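Local coordinates for protein GNAT family acetyltransferase (Mycobacterium smegmatis, PDB 6C30) that probably transfers an acetyl group from acetyl-coenzyme A to an amine, as a RimJ-type N-acetyltransferase of the GNAT family, at residues Arg163-Leu177 against Arg188-Leu200. Sequence-based numbering, arbitrary orientation.
Sequences RAVLAHVGFREEGLL and RDHLLVAITAEEL
Glu-199 OE2 is gripped from opposite faces of its carboxylate: Arg-172 NH2 reaches it at 2.9 Å on the syn side, and the backbone N of Thr-196 arrives on the anti side. Arg-172 NE binds the partner oxygen, Glu-199 OE1, also at 2.9 Å, making a side-on, two-nitrogen salt bridge in which the guanidinium and carboxylate planes are turned 33° apart. A bend at chi3 (-80°) brings the guanidinium to Glu-199, with one face over Ala-194 O, while its NH1 donates almost straight to Glu-174 OE2. Glu-174 OE1 has its own salt bridge to Arg-150 of strand 150-155, and the Glu-174 carboxylate lies against Ala-194 CB. A water donates to both Glu-199 OE1 and Gly-170 O, linking this charged cluster to Gly-170, whose positive phi ends helix 160-169 in a Schellman motif. Strands 172-177 and 188-196 run antiparallel here, in the C-terminal part of the GNAT fold, where strand 150-155 borders the second strand on its other edge. A classic beta bulge interrupts their pairing: Leu-192 O takes Glu-174 N at 2.8 Å and, weakly, Gly-175 N. Past the bulge the pairing continues with its register shifted by one residue, and Leu-177 N meets His-190 O at 2.7 Å. Between helix 160-169 and strand 172-177, Phe-171 CB rests on Val-193 CG2 at 3.7 Å, and Ile-195 CG2 lies over the ring face in a CH-pi contact. Leu-166 CD1 adds a looser contact with Val-193 CG2. Farther along, Leu-191 CD1 sits centrally over the Arg-163 guanidinium, 3.3 Å from its CZ, while Arg-163 NH2 holds Glu-173 OE2 in a salt bridge and NH1 binds Pro-157 O. A chi1 of 180° turns the Leu-176 isobutyl end toward strand 188-196, where CD1 lies beside Leu-191 CD2 and Asp-189 CB.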
loop_
_atom_site.group_PDB
_atom_site.type_symbol
_atom_site.label_atom_id
_atom_site.label_comp_id
_atom_site.label_asym_id
_atom_site.label_seq_id
_atom_site.Cartn_x
_atom_site.Cartn_y
_atom_site.Cartn_z
ATOM N N ARG A 163 5.595 9.929 25.400
ATOM C CA ARG A 163 6.697 9.334 26.158
ATOM C C ARG A 163 6.520 7.828 26.298
ATOM O O ARG A 163 7.475 7.069 26.175
ATOM C CB ARG A 163 6.821 9.986 27.538
ATOM C CG ARG A 163 7.259 11.452 27.457
ATOM C CD ARG A 163 7.354 12.101 28.827
ATOM N NE ARG A 163 8.429 11.523 29.624
ATOM C CZ ARG A 163 8.734 11.918 30.856
ATOM N NH1 ARG A 163 8.042 12.895 31.424
ATOM N NH2 ARG A 163 9.743 11.347 31.502
ATOM N N ALA A 164 5.285 7.398 26.522
ATOM C CA ALA A 164 5.017 5.971 26.671
ATOM C C ALA A 164 5.217 5.221 25.358
ATOM O O ALA A 164 5.776 4.121 25.341
ATOM C CB ALA A 164 3.610 5.756 27.196
ATOM N N VAL A 165 4.759 5.813 24.259
ATOM C CA VAL A 165 4.932 5.206 22.939
ATOM C C VAL A 165 6.422 5.028 22.620
ATOM O O VAL A 165 6.858 3.951 22.215
ATOM C CB VAL A 165 4.241 6.065 21.845
ATOM C CG1 VAL A 165 4.715 5.684 20.465
ATOM C CG2 VAL A 165 2.722 5.924 21.939
ATOM N N LEU A 166 7.201 6.086 22.831
ATOM C CA LEU A 166 8.629 6.050 22.539
ATOM C C LEU A 166 9.369 5.061 23.441
ATOM O O LEU A 166 10.224 4.305 22.967
ATOM C CB LEU A 166 9.224 7.461 22.678
ATOM C CG LEU A 166 8.766 8.453 21.602
ATOM C CD1 LEU A 166 8.997 9.887 22.053
ATOM C CD2 LEU A 166 9.479 8.183 20.280
ATOM N N ALA A 167 9.040 5.062 24.731
ATOM C CA ALA A 167 9.684 4.135 25.660
ATOM C C ALA A 167 9.340 2.696 25.289
ATOM O O ALA A 167 10.185 1.800 25.387
ATOM C CB ALA A 167 9.266 4.433 27.086
ATOM N N HIS A 168 8.107 2.477 24.845
ATOM C CA HIS A 168 7.652 1.127 24.545
ATOM C C HIS A 168 8.524 0.439 23.501
ATOM O O HIS A 168 8.874 -0.732 23.657
ATOM C CB HIS A 168 6.199 1.140 24.074
ATOM C CG HIS A 168 5.665 -0.222 23.763
ATOM N ND1 HIS A 168 5.067 -1.021 24.715
ATOM C CD2 HIS A 168 5.665 -0.938 22.614
ATOM C CE1 HIS A 168 4.709 -2.166 24.162
ATOM N NE2 HIS A 168 5.060 -2.142 22.888
ATOM N N VAL A 169 8.904 1.156 22.446
ATOM C CA VAL A 169 9.667 0.514 21.380
ATOM C C VAL A 169 11.173 0.459 21.630
ATOM O O VAL A 169 11.887 -0.198 20.879
ATOM C CB VAL A 169 9.409 1.183 20.002
ATOM C CG1 VAL A 169 7.939 1.103 19.656
ATOM C CG2 VAL A 169 9.888 2.630 19.976
ATOM N N GLY A 170 11.656 1.140 22.671
ATOM C CA GLY A 170 13.054 1.006 23.055
ATOM C C GLY A 170 13.871 2.279 23.157
ATOM O O GLY A 170 15.077 2.224 23.411
ATOM N N PHE A 171 13.243 3.432 22.976
ATOM C CA PHE A 171 13.996 4.679 23.132
ATOM C C PHE A 171 14.440 4.901 24.579
ATOM O O PHE A 171 13.668 4.661 25.515
ATOM C CB PHE A 171 13.162 5.874 22.650
ATOM C CG PHE A 171 13.097 5.995 21.156
ATOM C CD1 PHE A 171 14.108 6.643 20.463
ATOM C CD2 PHE A 171 12.034 5.456 20.446
ATOM C CE1 PHE A 171 14.063 6.748 19.075
ATOM C CE2 PHE A 171 11.979 5.561 19.065
ATOM C CZ PHE A 171 12.997 6.214 18.378
ATOM N N ARG A 172 15.684 5.363 24.739
ATOM C CA ARG A 172 16.261 5.731 26.034
ATOM C C ARG A 172 16.232 7.234 26.250
ATOM O O ARG A 172 16.591 7.976 25.347
ATOM C CB ARG A 172 17.722 5.290 26.132
ATOM C CG ARG A 172 17.990 3.813 25.973
ATOM C CD ARG A 172 19.505 3.572 25.846
ATOM N NE ARG A 172 19.989 3.841 24.494
ATOM C CZ ARG A 172 20.567 4.975 24.098
ATOM N NH1 ARG A 172 20.761 5.969 24.956
ATOM N NH2 ARG A 172 20.957 5.103 22.835
ATOM N N GLU A 173 15.879 7.697 27.441
ATOM C CA GLU A 173 16.064 9.120 27.759
ATOM C C GLU A 173 17.554 9.460 27.838
ATOM O O GLU A 173 18.309 8.790 28.558
ATOM C CB GLU A 173 15.387 9.483 29.082
ATOM C CG GLU A 173 13.868 9.457 29.021
ATOM C CD GLU A 173 13.228 9.915 30.316
ATOM O OE1 GLU A 173 13.961 10.365 31.223
ATOM O OE2 GLU A 173 11.991 9.812 30.431
ATOM N N GLU A 174 17.973 10.498 27.114
ATOM C CA GLU A 174 19.370 10.928 27.125
ATOM C C GLU A 174 19.561 12.300 27.744
ATOM O O GLU A 174 20.638 12.603 28.231
ATOM C CB GLU A 174 19.949 10.925 25.702
ATOM C CG GLU A 174 20.163 9.515 25.180
ATOM C CD GLU A 174 21.072 9.445 23.977
ATOM O OE1 GLU A 174 21.061 10.376 23.153
ATOM O OE2 GLU A 174 21.801 8.441 23.858
ATOM N N GLY A 175 18.536 13.139 27.731
ATOM C CA GLY A 175 18.704 14.462 28.295
ATOM C C GLY A 175 17.457 15.302 28.273
ATOM O O GLY A 175 16.417 14.868 27.781
ATOM N N LEU A 176 17.562 16.504 28.825
ATOM C CA LEU A 176 16.469 17.463 28.841
ATOM C C LEU A 176 16.947 18.732 28.163
ATOM O O LEU A 176 17.887 19.394 28.628
ATOM C CB LEU A 176 15.995 17.749 30.272
ATOM C CG LEU A 176 14.844 18.755 30.377
ATOM C CD1 LEU A 176 13.567 18.185 29.767
ATOM C CD2 LEU A 176 14.617 19.169 31.825
ATOM N N LEU A 177 16.319 19.049 27.037
ATOM C CA LEU A 177 16.686 20.208 26.240
ATOM C C LEU A 177 15.858 21.400 26.697
ATOM O O LEU A 177 14.648 21.447 26.478
ATOM C CB LEU A 177 16.469 19.911 24.750
ATOM C CG LEU A 177 16.999 18.565 24.270
ATOM C CD1 LEU A 177 16.692 18.399 22.790
ATOM C CD2 LEU A 177 18.506 18.425 24.551
ATOM N N ARG A 188 9.630 25.691 24.852
ATOM C CA ARG A 188 9.296 24.602 25.775
ATOM C C ARG A 188 10.394 23.554 25.904
ATOM O O ARG A 188 10.955 23.108 24.897
ATOM C CB ARG A 188 8.011 23.891 25.333
ATOM C CG ARG A 188 6.857 24.798 24.970
ATOM C CD ARG A 188 6.060 25.127 26.184
ATOM N NE ARG A 188 4.877 25.931 25.896
ATOM C CZ ARG A 188 4.052 26.349 26.849
ATOM N NH1 ARG A 188 4.301 26.017 28.109
ATOM N NH2 ARG A 188 2.993 27.090 26.554
ATOM N N ASP A 189 10.689 23.140 27.140
ATOM C CA ASP A 189 11.597 22.018 27.359
ATOM C C ASP A 189 11.129 20.773 26.606
ATOM O O ASP A 189 9.936 20.472 26.583
ATOM C CB ASP A 189 11.688 21.638 28.838
ATOM C CG ASP A 189 12.284 22.722 29.720
ATOM O OD1 ASP A 189 12.715 23.800 29.243
ATOM O OD2 ASP A 189 12.321 22.446 30.942
ATOM N N HIS A 190 12.065 20.047 26.008
ATOM C CA HIS A 190 11.788 18.743 25.413
ATOM C C HIS A 190 12.814 17.734 25.912
ATOM O O HIS A 190 14.015 18.030 25.942
ATOM C CB HIS A 190 11.843 18.800 23.880
ATOM C CG HIS A 190 10.635 19.415 23.236
ATOM N ND1 HIS A 190 10.302 20.743 23.391
ATOM C CD2 HIS A 190 9.699 18.883 22.408
ATOM C CE1 HIS A 190 9.202 20.999 22.701
ATOM N NE2 HIS A 190 8.823 19.892 22.089
ATOM N N LEU A 191 12.352 16.558 26.322
ATOM C CA LEU A 191 13.248 15.429 26.535
ATOM C C LEU A 191 13.840 14.980 25.213
ATOM O O LEU A 191 13.176 15.044 24.178
ATOM C CB LEU A 191 12.505 14.263 27.190
ATOM C CG LEU A 191 12.085 14.492 28.641
ATOM C CD1 LEU A 191 10.934 13.578 28.984
ATOM C CD2 LEU A 191 13.256 14.272 29.590
ATOM N N LEU A 192 15.092 14.550 25.251
ATOM C CA LEU A 192 15.734 13.915 24.121
ATOM C C LEU A 192 15.825 12.430 24.414
ATOM O O LEU A 192 16.357 12.034 25.459
ATOM C CB LEU A 192 17.131 14.506 23.887
ATOM C CG LEU A 192 17.955 13.884 22.764
ATOM C CD1 LEU A 192 17.310 14.161 21.416
ATOM C CD2 LEU A 192 19.395 14.397 22.781
ATOM N N VAL A 193 15.305 11.613 23.508
ATOM C CA VAL A 193 15.402 10.164 23.653
ATOM C C VAL A 193 16.092 9.592 22.411
ATOM O O VAL A 193 16.101 10.232 21.360
ATOM C CB VAL A 193 14.015 9.500 23.874
ATOM C CG1 VAL A 193 13.299 10.118 25.071
ATOM C CG2 VAL A 193 13.148 9.595 22.618
ATOM N N ALA A 194 16.686 8.402 22.519
ATOM C CA ALA A 194 17.484 7.876 21.424
ATOM C C ALA A 194 17.633 6.367 21.484
ATOM O O ALA A 194 17.449 5.739 22.533
ATOM C CB ALA A 194 18.870 8.516 21.414
ATOM N N ILE A 195 17.978 5.794 20.345
ATOM C CA ILE A 195 18.329 4.384 20.270
ATOM C C ILE A 195 19.392 4.235 19.181
ATOM O O ILE A 195 19.381 4.979 18.198
ATOM C CB ILE A 195 17.069 3.510 19.997
ATOM C CG1 ILE A 195 17.403 2.019 20.115
ATOM C CG2 ILE A 195 16.425 3.835 18.635
ATOM C CD1 ILE A 195 16.188 1.103 19.978
ATOM N N THR A 196 20.340 3.316 19.367
ATOM C CA THR A 196 21.363 3.120 18.342
ATOM C C THR A 196 21.236 1.717 17.748
ATOM O O THR A 196 20.555 0.858 18.308
ATOM C CB THR A 196 22.805 3.362 18.880
ATOM O OG1 THR A 196 23.149 2.358 19.846
ATOM C CG2 THR A 196 22.932 4.745 19.510
ATOM N N ALA A 197 21.879 1.510 16.601
ATOM C CA ALA A 197 21.690 0.293 15.821
ATOM C C ALA A 197 22.070 -0.964 16.600
ATOM O O ALA A 197 21.432 -2.004 16.440
ATOM C CB ALA A 197 22.478 0.375 14.533
ATOM N N GLU A 198 23.083 -0.855 17.456
ATOM C CA GLU A 198 23.495 -1.982 18.308
ATOM C C GLU A 198 22.341 -2.523 19.153
ATOM O O GLU A 198 22.323 -3.703 19.503
ATOM C CB GLU A 198 24.648 -1.571 19.235
ATOM C CG GLU A 198 25.930 -1.138 18.526
ATOM C CD GLU A 198 25.988 0.358 18.276
ATOM O OE1 GLU A 198 24.937 1.019 18.392
ATOM O OE2 GLU A 198 27.082 0.872 17.964
ATOM N N GLU A 199 21.383 -1.661 19.486
ATOM C CA GLU A 199 20.289 -2.022 20.380
ATOM C C GLU A 199 19.103 -2.642 19.656
ATOM O O GLU A 199 18.180 -3.141 20.295
ATOM C CB GLU A 199 19.793 -0.799 21.148
ATOM C CG GLU A 199 20.870 -0.006 21.853
ATOM C CD GLU A 199 20.309 1.235 22.511
ATOM O OE1 GLU A 199 19.599 1.117 23.536
ATOM O OE2 GLU A 199 20.566 2.342 21.989
ATOM N N LEU A 200 19.108 -2.579 18.330
ATOM C CA LEU A 200 17.924 -3.004 17.581
ATOM C C LEU A 200 17.537 -4.477 17.818
ATOM O O LEU A 200 16.384 -4.742 18.139
ATOM C CB LEU A 200 18.102 -2.741 16.082
ATOM C CG LEU A 200 16.825 -3.045 15.289
ATOM C CD1 LEU A 200 15.697 -2.131 15.739
ATOM C CD2 LEU A 200 17.058 -2.916 13.790
HETATM O O HOH W 1 16.953 0.413 24.002
#